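Local coordinates for protein caprin-2 (Danio rerio, PDB 4OUS) that probably acts in canonical Wnt signalling, with a C1q domain that assembles as a trimer, at residues 50-56 against 96-102; 62-68 against 112-118. The protein carries 1 engineered substitution. All coordinates share one frame; numbering follows the deposited sequence.

Contact 1: 50-56 against 96-102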
ATOM      1  N   THR A  50     -17.372 -17.164   2.418  1.00 11.01           N
ATOM      2  CA  THR A  50     -17.416 -16.202   3.502  1.00 10.59           C
ATOM      3  C   THR A  50     -16.084 -16.215   4.246  1.00 10.07           C
ATOM      4  O   THR A  50     -15.510 -17.277   4.490  1.00 11.12           O
ATOM      5  CB  THR A  50     -18.598 -16.514   4.424  1.00 11.41           C
ATOM      6  OG1 THR A  50     -19.806 -16.355   3.668  1.00 12.44           O
ATOM      7  CG2 THR A  50     -18.630 -15.597   5.633  1.00 12.84           C
ATOM      8  N   GLY A  51     -15.564 -15.029   4.539  1.00  9.27           N
ATOM      9  CA  GLY A  51     -14.280 -14.920   5.199  1.00 10.10           C
ATOM     10  C   GLY A  51     -13.735 -13.509   5.157  1.00  8.79           C
ATOM     11  O   GLY A  51     -14.401 -12.591   4.680  1.00  9.89           O
ATOM     12  N   ALA A  52     -12.519 -13.345   5.669  1.00  8.40           N
ATOM     13  CA  ALA A  52     -11.840 -12.056   5.684  1.00  7.61           C
ATOM     14  C   ALA A  52     -10.884 -11.994   4.504  1.00  7.31           C
ATOM     15  O   ALA A  52     -10.116 -12.931   4.273  1.00  8.15           O
ATOM     16  CB  ALA A  52     -11.096 -11.852   6.991  1.00  9.46           C
ATOM     17  N   TYR A  53     -10.944 -10.885   3.772  1.00  6.92           N
ATOM     18  CA  TYR A  53     -10.172 -10.667   2.554  1.00  6.64           C
ATOM     19  C   TYR A  53      -9.421  -9.343   2.631  1.00  6.32           C
ATOM     20  O   TYR A  53      -9.945  -8.367   3.168  1.00  8.10           O
ATOM     21  CB  TYR A  53     -11.094 -10.664   1.328  1.00  7.80           C
ATOM     22  CG  TYR A  53     -11.715 -12.008   1.005  1.00  7.21           C
ATOM     23  CD1 TYR A  53     -11.244 -12.770  -0.054  1.00  8.43           C
ATOM     24  CD2 TYR A  53     -12.771 -12.519   1.757  1.00  7.84           C
ATOM     25  CE1 TYR A  53     -11.797 -14.001  -0.361  1.00  8.96           C
ATOM     26  CE2 TYR A  53     -13.331 -13.759   1.459  1.00  8.80           C
ATOM     27  CZ  TYR A  53     -12.838 -14.495   0.394  1.00  8.74           C
ATOM     28  OH  TYR A  53     -13.368 -15.724   0.071  1.00 10.16           O
ATOM     29  N   VAL A  54      -8.215  -9.309   2.075  1.00  6.23           N
ATOM     30  CA  VAL A  54      -7.392  -8.110   2.009  1.00  6.02           C
ATOM     31  C   VAL A  54      -7.418  -7.571   0.586  1.00  5.63           C
ATOM     32  O   VAL A  54      -7.267  -8.339  -0.359  1.00  6.83           O
ATOM     33  CB  VAL A  54      -5.940  -8.422   2.414  1.00  7.03           C
ATOM     34  CG1 VAL A  54      -5.063  -7.186   2.292  1.00  8.88           C
ATOM     35  CG2 VAL A  54      -5.889  -8.996   3.819  1.00  8.09           C
ATOM     36  N   PHE A  55      -7.606  -6.257   0.446  1.00  5.68           N
ATOM     37  CA  PHE A  55      -7.561  -5.578  -0.851  1.00  5.62           C
ATOM     38  C   PHE A  55      -6.569  -4.436  -0.815  1.00  5.12           C
ATOM     39  O   PHE A  55      -6.441  -3.761   0.202  1.00  5.83           O
ATOM     40  CB  PHE A  55      -8.941  -5.045  -1.234  1.00  6.08           C
ATOM     41  CG  PHE A  55      -9.951  -6.124  -1.382  1.00  5.90           C
ATOM     42  CD1 PHE A  55     -10.751  -6.493  -0.309  1.00  6.75           C
ATOM     43  CD2 PHE A  55     -10.052  -6.832  -2.566  1.00  6.37           C
ATOM     44  CE1 PHE A  55     -11.652  -7.531  -0.424  1.00  6.70           C
ATOM     45  CE2 PHE A  55     -10.948  -7.866  -2.687  1.00  7.13           C
ATOM     46  CZ  PHE A  55     -11.751  -8.222  -1.614  1.00  6.69           C
ATOM     47  N   ILE A  56      -5.882  -4.211  -1.931  1.00  5.57           N
ATOM     48  CA  ILE A  56      -4.940  -3.109  -2.081  1.00  5.28           C
ATOM     49  C   ILE A  56      -5.106  -2.547  -3.493  1.00  5.13           C
ATOM     50  O   ILE A  56      -5.319  -3.311  -4.445  1.00  5.59           O
ATOM     51  CB  ILE A  56      -3.466  -3.561  -1.870  1.00  6.70           C
ATOM     52  CG1 ILE A  56      -3.296  -4.423  -0.617  1.00  9.13           C
ATOM     53  CG2 ILE A  56      -2.528  -2.357  -1.846  1.00  7.95           C
ATOM     54  CD1 ILE A  56      -1.892  -4.980  -0.443  1.00 12.09           C
ATOM     55  N   ASN A  96      -5.217   2.962  -1.605  1.00  5.16           N
ATOM     56  CA  ASN A  96      -5.691   2.605  -0.279  1.00  5.03           C
ATOM     57  C   ASN A  96      -5.708   1.080  -0.165  1.00  5.02           C
ATOM     58  O   ASN A  96      -5.224   0.365  -1.055  1.00  5.93           O
ATOM     59  CB  ASN A  96      -7.067   3.214   0.025  1.00  5.15           C
ATOM     60  CG  ASN A  96      -7.218   3.598   1.493  1.00  5.43           C
ATOM     61  OD1 ASN A  96      -6.674   2.931   2.376  1.00  5.83           O
ATOM     62  ND2 ASN A  96      -7.965   4.661   1.763  1.00  6.97           N
ATOM     63  N   HIS A  97      -6.253   0.596   0.938  1.00  5.83           N
ATOM     64  CA  HIS A  97      -6.286  -0.818   1.241  1.00  5.68           C
ATOM     65  C   HIS A  97      -7.468  -1.052   2.177  1.00  5.68           C
ATOM     66  O   HIS A  97      -7.996  -0.098   2.762  1.00  6.33           O
ATOM     67  CB  HIS A  97      -4.996  -1.236   1.933  1.00  6.48           C
ATOM     68  CG  HIS A  97      -4.970  -0.783   3.353  1.00  7.15           C
ATOM     69  ND1 HIS A  97      -4.630   0.499   3.730  1.00  7.28           N
ATOM     70  CD2 HIS A  97      -5.379  -1.412   4.478  1.00  7.92           C
ATOM     71  CE1 HIS A  97      -4.790   0.621   5.037  1.00  8.28           C
ATOM     72  NE2 HIS A  97      -5.248  -0.522   5.513  1.00  8.82           N
ATOM     73  N   ALA A  98      -7.847  -2.310   2.370  1.00  5.62           N
ATOM     74  CA  ALA A  98      -8.835  -2.643   3.387  1.00  6.50           C
ATOM     75  C   ALA A  98      -8.751  -4.119   3.729  1.00  5.79           C
ATOM     76  O   ALA A  98      -8.332  -4.930   2.904  1.00  7.32           O
ATOM     77  CB  ALA A  98     -10.245  -2.296   2.920  1.00  9.22           C
ATOM     78  N   VAL A  99      -9.142  -4.459   4.953  1.00  6.10           N
ATOM     79  CA  VAL A  99      -9.415  -5.846   5.305  1.00  6.68           C
ATOM     80  C   VAL A  99     -10.905  -5.935   5.586  1.00  6.72           C
ATOM     81  O   VAL A  99     -11.407  -5.282   6.505  1.00  8.65           O
ATOM     82  CB  VAL A  99      -8.616  -6.336   6.526  1.00  8.58           C
ATOM     83  CG1 VAL A  99      -8.825  -7.837   6.715  1.00  9.84           C
ATOM     84  CG2 VAL A  99      -7.144  -6.008   6.363  1.00 10.62           C
ATOM     85  N   LEU A 100     -11.608  -6.724   4.780  1.00  7.32           N
ATOM     86  CA  LEU A 100     -13.063  -6.770   4.820  1.00  8.07           C
ATOM     87  C   LEU A 100     -13.586  -8.156   5.120  1.00  8.01           C
ATOM     88  O   LEU A 100     -13.067  -9.151   4.616  1.00  9.09           O
ATOM     89  CB  LEU A 100     -13.654  -6.319   3.488  1.00  8.60           C
ATOM     90  CG  LEU A 100     -13.269  -4.934   2.971  1.00  8.72           C
ATOM     91  CD1 LEU A 100     -13.928  -4.699   1.624  1.00 11.17           C
ATOM     92  CD2 LEU A 100     -13.654  -3.846   3.962  1.00 10.57           C
ATOM     93  N   GLN A 101     -14.646  -8.202   5.921  1.00  9.08           N
ATOM     94  CA  GLN A 101     -15.424  -9.410   6.124  1.00  8.98           C
ATOM     95  C   GLN A 101     -16.423  -9.527   4.986  1.00  9.00           C
ATOM     96  O   GLN A 101     -17.319  -8.693   4.864  1.00 12.08           O
ATOM     97  CB  GLN A 101     -16.150  -9.361   7.469  1.00 12.03           C
ATOM     98  CG  GLN A 101     -17.042 -10.557   7.738  1.00 18.77           C
ATOM     99  CD  GLN A 101     -16.249 -11.826   7.950  1.00 20.97           C
ATOM    100  OE1 GLN A 101     -15.291 -11.852   8.723  1.00 28.09           O
ATOM    101  NE2 GLN A 101     -16.638 -12.889   7.257  1.00 20.84           N
ATOM    102  N   LEU A 102     -16.274 -10.553   4.157  1.00  8.02           N
ATOM    103  CA  LEU A 102     -17.166 -10.755   3.023  1.00  8.20           C
ATOM    104  C   LEU A 102     -18.022 -11.990   3.222  1.00  8.72           C
ATOM    105  O   LEU A 102     -17.629 -12.930   3.911  1.00 10.19           O
ATOM    106  CB  LEU A 102     -16.381 -10.896   1.721  1.00  7.68           C
ATOM    107  CG  LEU A 102     -15.470  -9.737   1.323  1.00  7.93           C
ATOM    108  CD1 LEU A 102     -14.793 -10.065   0.005  1.00  8.87           C
ATOM    109  CD2 LEU A 102     -16.239  -8.434   1.226  1.00  9.06           C
TER

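Contact 2: 62-68 against 112-118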
ATOM      1  N   LEU A  62      -4.294  10.456 -14.999  1.00  8.12           N
ATOM      2  CA  LEU A  62      -3.818  11.233 -16.134  1.00  8.32           C
ATOM      3  C   LEU A  62      -3.371  12.607 -15.657  1.00  8.99           C
ATOM      4  O   LEU A  62      -3.903  13.159 -14.682  1.00  9.62           O
ATOM      5  CB  LEU A  62      -4.900  11.389 -17.205  1.00  8.77           C
ATOM      6  CG  LEU A  62      -5.413  10.116 -17.878  1.00  9.59           C
ATOM      7  CD1 LEU A  62      -6.291  10.464 -19.071  1.00 10.97           C
ATOM      8  CD2 LEU A  62      -4.260   9.239 -18.309  1.00 10.88           C
ATOM      9  N   ALA A  63      -2.407  13.163 -16.376  1.00 10.12           N
ATOM     10  CA  ALA A  63      -1.881  14.487 -16.083  1.00 11.18           C
ATOM     11  C   ALA A  63      -2.800  15.548 -16.677  1.00 10.34           C
ATOM     12  O   ALA A  63      -2.459  16.225 -17.653  1.00 14.25           O
ATOM     13  CB  ALA A  63      -0.465  14.629 -16.615  1.00 14.40           C
ATOM     14  N   ILE A  64      -3.983  15.653 -16.079  1.00 11.14           N
ATOM     15  CA  ILE A  64      -4.987  16.640 -16.443  1.00 11.93           C
ATOM     16  C   ILE A  64      -5.458  17.342 -15.179  1.00 11.73           C
ATOM     17  O   ILE A  64      -5.265  16.836 -14.071  1.00 12.64           O
ATOM     18  CB  ILE A  64      -6.199  16.007 -17.159  1.00 13.57           C
ATOM     19  CG1 ILE A  64      -6.901  14.999 -16.246  1.00 13.59           C
ATOM     20  CG2 ILE A  64      -5.773  15.358 -18.475  1.00 14.75           C
ATOM     21  CD1 ILE A  64      -8.159  14.398 -16.845  1.00 18.35           C
ATOM     22  N   SER A  65      -6.083  18.502 -15.353  1.00 13.33           N
ATOM     23  CA  SER A  65      -6.553  19.316 -14.237  1.00 14.34           C
ATOM     24  C   SER A  65      -7.940  18.885 -13.767  1.00 15.36           C
ATOM     25  O   SER A  65      -8.854  19.701 -13.653  1.00 16.93           O
ATOM     26  CB  SER A  65      -6.574  20.792 -14.633  1.00 21.38           C
ATOM     27  OG  SER A  65      -5.286  21.223 -15.038  1.00 24.89           O
ATOM     28  N   VAL A  66      -8.090  17.586 -13.543  1.00 11.35           N
ATOM     29  CA  VAL A  66      -9.253  17.002 -12.893  1.00  9.32           C
ATOM     30  C   VAL A  66      -8.708  16.076 -11.818  1.00  8.37           C
ATOM     31  O   VAL A  66      -7.849  15.240 -12.106  1.00  9.01           O
ATOM     32  CB  VAL A  66     -10.141  16.203 -13.874  1.00 11.06           C
ATOM     33  CG1 VAL A  66     -11.357  15.632 -13.152  1.00 11.43           C
ATOM     34  CG2 VAL A  66     -10.564  17.065 -15.057  1.00 13.75           C
ATOM     35  N   PRO A  67      -9.175  16.221 -10.574  1.00  8.35           N
ATOM     36  CA  PRO A  67      -8.676  15.348  -9.513  1.00  8.21           C
ATOM     37  C   PRO A  67      -9.159  13.920  -9.690  1.00  7.07           C
ATOM     38  O   PRO A  67     -10.202  13.677 -10.305  1.00  8.81           O
ATOM     39  CB  PRO A  67      -9.270  15.965  -8.249  1.00  8.86           C
ATOM     40  CG  PRO A  67     -10.533  16.616  -8.733  1.00 11.42           C
ATOM     41  CD  PRO A  67     -10.154  17.195 -10.064  1.00  9.28           C
ATOM     42  N   LEU A  68      -8.398  12.988  -9.132  1.00  6.85           N
ATOM     43  CA  LEU A  68      -8.748  11.579  -9.153  1.00  6.90           C
ATOM     44  C   LEU A  68      -9.351  11.161  -7.818  1.00  5.87           C
ATOM     45  O   LEU A  68      -8.726  11.336  -6.770  1.00  7.12           O
ATOM     46  CB  LEU A  68      -7.518  10.730  -9.471  1.00  6.83           C
ATOM     47  CG  LEU A  68      -7.770   9.228  -9.577  1.00  6.54           C
ATOM     48  CD1 LEU A  68      -8.632   8.919 -10.788  1.00  9.97           C
ATOM     49  CD2 LEU A  68      -6.473   8.435  -9.633  1.00  7.62           C
ATOM     50  N   LEU A 112     -14.397   4.621 -10.296  1.00  5.98           N
ATOM     51  CA  LEU A 112     -13.835   5.896 -10.689  1.00  6.35           C
ATOM     52  C   LEU A 112     -14.892   6.951 -10.428  1.00  5.90           C
ATOM     53  O   LEU A 112     -15.835   7.096 -11.202  1.00  7.32           O
ATOM     54  CB  LEU A 112     -13.420   5.875 -12.160  1.00  6.10           C
ATOM     55  CG  LEU A 112     -12.815   7.165 -12.699  1.00  6.62           C
ATOM     56  CD1 LEU A 112     -11.584   7.567 -11.911  1.00  7.33           C
ATOM     57  CD2 LEU A 112     -12.483   7.015 -14.175  1.00  7.58           C
ATOM     58  N   HIS A 113     -14.791   7.631  -9.296  1.00  6.27           N
ATOM     59  CA  HIS A 113     -15.775   8.643  -8.957  1.00  6.49           C
ATOM     60  C   HIS A 113     -15.611   9.860  -9.871  1.00  5.92           C
ATOM     61  O   HIS A 113     -16.558  10.264 -10.543  1.00  7.83           O
ATOM     62  CB  HIS A 113     -15.653   9.028  -7.486  1.00  7.01           C
ATOM     63  CG  HIS A 113     -16.457  10.230  -7.119  1.00  8.23           C
ATOM     64  ND1 HIS A 113     -17.828  10.278  -7.252  1.00 10.64           N
ATOM     65  CD2 HIS A 113     -16.079  11.445  -6.657  1.00  9.12           C
ATOM     66  CE1 HIS A 113     -18.260  11.470  -6.874  1.00 11.43           C
ATOM     67  NE2 HIS A 113     -17.220  12.194  -6.503  1.00 12.62           N
ATOM     68  N   ARG A 114     -14.398  10.411  -9.899  1.00  6.72           N
ATOM     69  CA  ARG A 114     -14.024  11.515 -10.779  1.00  6.70           C
ATOM     70  C   ARG A 114     -12.592  11.313 -11.230  1.00  6.46           C
ATOM     71  O   ARG A 114     -11.810  10.644 -10.551  1.00  7.20           O
ATOM     72  CB  ARG A 114     -14.157  12.871 -10.074  1.00  8.33           C
ATOM     73  CG  ARG A 114     -15.587  13.281  -9.730  1.00  9.75           C
ATOM     74  CD  ARG A 114     -15.656  14.711  -9.179  1.00 10.02           C
ATOM     75  NE  ARG A 114     -15.119  15.656 -10.159  1.00 10.30           N
ATOM     76  CZ  ARG A 114     -14.358  16.712  -9.876  1.00  9.90           C
ATOM     77  NH1 ARG A 114     -14.049  17.009  -8.620  1.00 12.54           N
ATOM     78  NH2 ARG A 114     -13.893  17.460 -10.863  1.00 11.08           N
ATOM     79  N   GLY A 115     -12.247  11.918 -12.362  1.00  7.50           N
ATOM     80  CA  GLY A 115     -10.891  11.874 -12.866  1.00  8.09           C
ATOM     81  C   GLY A 115     -10.730  10.863 -13.977  1.00  7.03           C
ATOM     82  O   GLY A 115     -11.710  10.349 -14.528  1.00  8.82           O
ATOM     83  N   ALA A 116      -9.479  10.591 -14.321  1.00  7.39           N
ATOM     84  CA  ALA A 116      -9.149   9.689 -15.412  1.00  7.98           C
ATOM     85  C   ALA A 116      -7.874   8.940 -15.055  1.00  6.74           C
ATOM     86  O   ALA A 116      -7.002   9.478 -14.366  1.00  8.09           O
ATOM     87  CB  ALA A 116      -8.984  10.450 -16.721  1.00  9.53           C
ATOM     88  N   ILE A 117      -7.780   7.701 -15.527  1.00  7.07           N
ATOM     89  CA  ILE A 117      -6.738   6.765 -15.124  1.00  6.82           C
ATOM     90  C   ILE A 117      -5.724   6.497 -16.229  1.00  6.58           C
ATOM     91  O   ILE A 117      -6.100   6.275 -17.380  1.00  7.63           O
ATOM     92  CB  ILE A 117      -7.370   5.422 -14.692  1.00  7.14           C
ATOM     93  CG1 ILE A 117      -8.329   5.658 -13.521  1.00  7.48           C
ATOM     94  CG2 ILE A 117      -6.302   4.379 -14.364  1.00  7.98           C
ATOM     95  CD1 ILE A 117      -9.102   4.432 -13.087  1.00  8.43           C
ATOM     96  N   TYR A 118      -4.446   6.491 -15.859  1.00  6.62           N
ATOM     97  CA  TYR A 118      -3.366   6.141 -16.758  1.00  7.07           C
ATOM     98  C   TYR A 118      -3.154   4.640 -16.851  1.00  6.41           C
ATOM     99  O   TYR A 118      -2.943   3.964 -15.833  1.00  7.88           O
ATOM    100  CB  TYR A 118      -2.066   6.800 -16.291  1.00  7.89           C
ATOM    101  CG  TYR A 118      -0.929   6.606 -17.259  1.00  8.68           C
ATOM    102  CD1 TYR A 118      -0.798   7.429 -18.368  1.00 10.53           C
ATOM    103  CD2 TYR A 118       0.002   5.589 -17.081  1.00  8.71           C
ATOM    104  CE1 TYR A 118       0.234   7.252 -19.270  1.00 13.09           C
ATOM    105  CE2 TYR A 118       1.036   5.406 -17.978  1.00 10.58           C
ATOM    106  CZ  TYR A 118       1.149   6.239 -19.067  1.00 11.12           C
ATOM    107  OH  TYR A 118       2.182   6.061 -19.961  1.00 15.33           O
TER
HETATM  108  O   HOH W   1      -7.613  12.745 -13.399  1.00 11.38           O

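Contact 1: 50-56 against 96-102
The rings of Tyr53 and Phe55 share one methyl group, Leu102 CD1, but meet it differently. It lies at the rim of the Phe55 ring, in the ring plane and 3.9 Å from Phe55 CZ. Leu100 CD1 approaches the same ring obliquely, 4.1 Å from Phe55 CD1, its side chain crossing at about a right angle. Against the Tyr53 ring Leu102 CD1 also comes in obliquely, 3.6 Å from Tyr53 CD2, while the carbonyl Leu100 O sits by the ring edge near its plane. Tyr53 reaches this place because CG stands anti to its carbonyl carbon (chi1 -68°). Its hydroxyl is hydrogen-bonded to Ala49 O. Replacing Tyr53 by an alanine would probably open a gap beside Leu102 CD1 and leave Ala49 O without its phenol partner.

The backbones run antiparallel at 155°, their axes 4.6 Å apart, in the five-stranded sheet of the C1q jelly-roll sandwich. Gly51 with Leu102, Tyr53 with Leu100 and Phe55 with Ala98 form hydrogen-bonded pairs, each with two N-H to O bonds; the Leu102 N to Gly51 O bond is 2.8 Å with 170° at the hydrogen. The face bearing Tyr53, Phe55, Ala98, Leu100 and Leu102 looks into the sandwich, where Phe55 and Leu102 touch Val108 of the other sheet. On the reverse face Val54 CG2 and Val99 CG2 meet at 4.1 Å. That face and the outer edge of 96-102 serve trimer assembly: His97 NE2 bonds to Ser128 OG of the second subunit, and Val99 N and O are hydrogen-bonded to Ser9 OG and Thr32 OG1 of that subunit. Ile56 packs on His97 of the third subunit.

Contact 2: 62-68 against 112-118
Leu62 grips Ala116 through both its backbone and its side chain. Leu62 N donates to Ala116 O over 2.9 Å; the donor stands 44° out of the carbonyl plane, so the bond comes from above the carbonyl. The two branches of the leucine then part: CD1 rests 3.6 Å from Ala116 CB, while CD2 lies against the backbone of Tyr118 and at the edge of its ring. Ile64 CD1 touches Ala116 CB from the same loop. Ala116 N is served by a water that it reaches at 3.0 Å and that itself donates to Val66 O, bridging the loop to 112-118.

Leu68 anchors the other end. With CG anti to the backbone N (chi1 -178°), it sends CD1 to within 3.4 Å of Leu112 CD1, tighter than usual van der Waals contact. Arg114 lies across the loop: its chain bends at chi3 (59°) and brings NH1 3.5 Å from Pro67 CG and NH2 close to Val66 CG1, both carbons oblique to the guanidinium. Gly115 runs close against Pro67; a beta carbon there would fall 2.6 Å from Pro67 O and, at this backbone conformation, jam against Arg114 O.

The loop contains inverse gamma turns centred on Ala63 and Ser65, and a classic beta bulge, with His113 and Arg114 facing Tyr69, lies at the end of strand 107-114 at this rim of the jelly roll.

Contacts 1 and 2 lie on opposite sides of the chain's centre, with their own centres 25 Å apart and their nearest atoms about 10 Å apart. Strand 51-60 connects them: it starts in contact 1 and runs on into the loop of contact 2. Strands 93-102 and 107-114, consecutive in the chain, supply the second partners, so the segments alternate in sequence and the connections pass between the two sheets of the jelly roll. Contact 1 pairs two strands of one sheet, whereas contact 2 joins the loop leading into strand 68-74 to the end of strand 107-114, in the other sheet. A bound calcium ion lies about 13 Å from the Asn96 side chain and about 10 Å from that of Leu68.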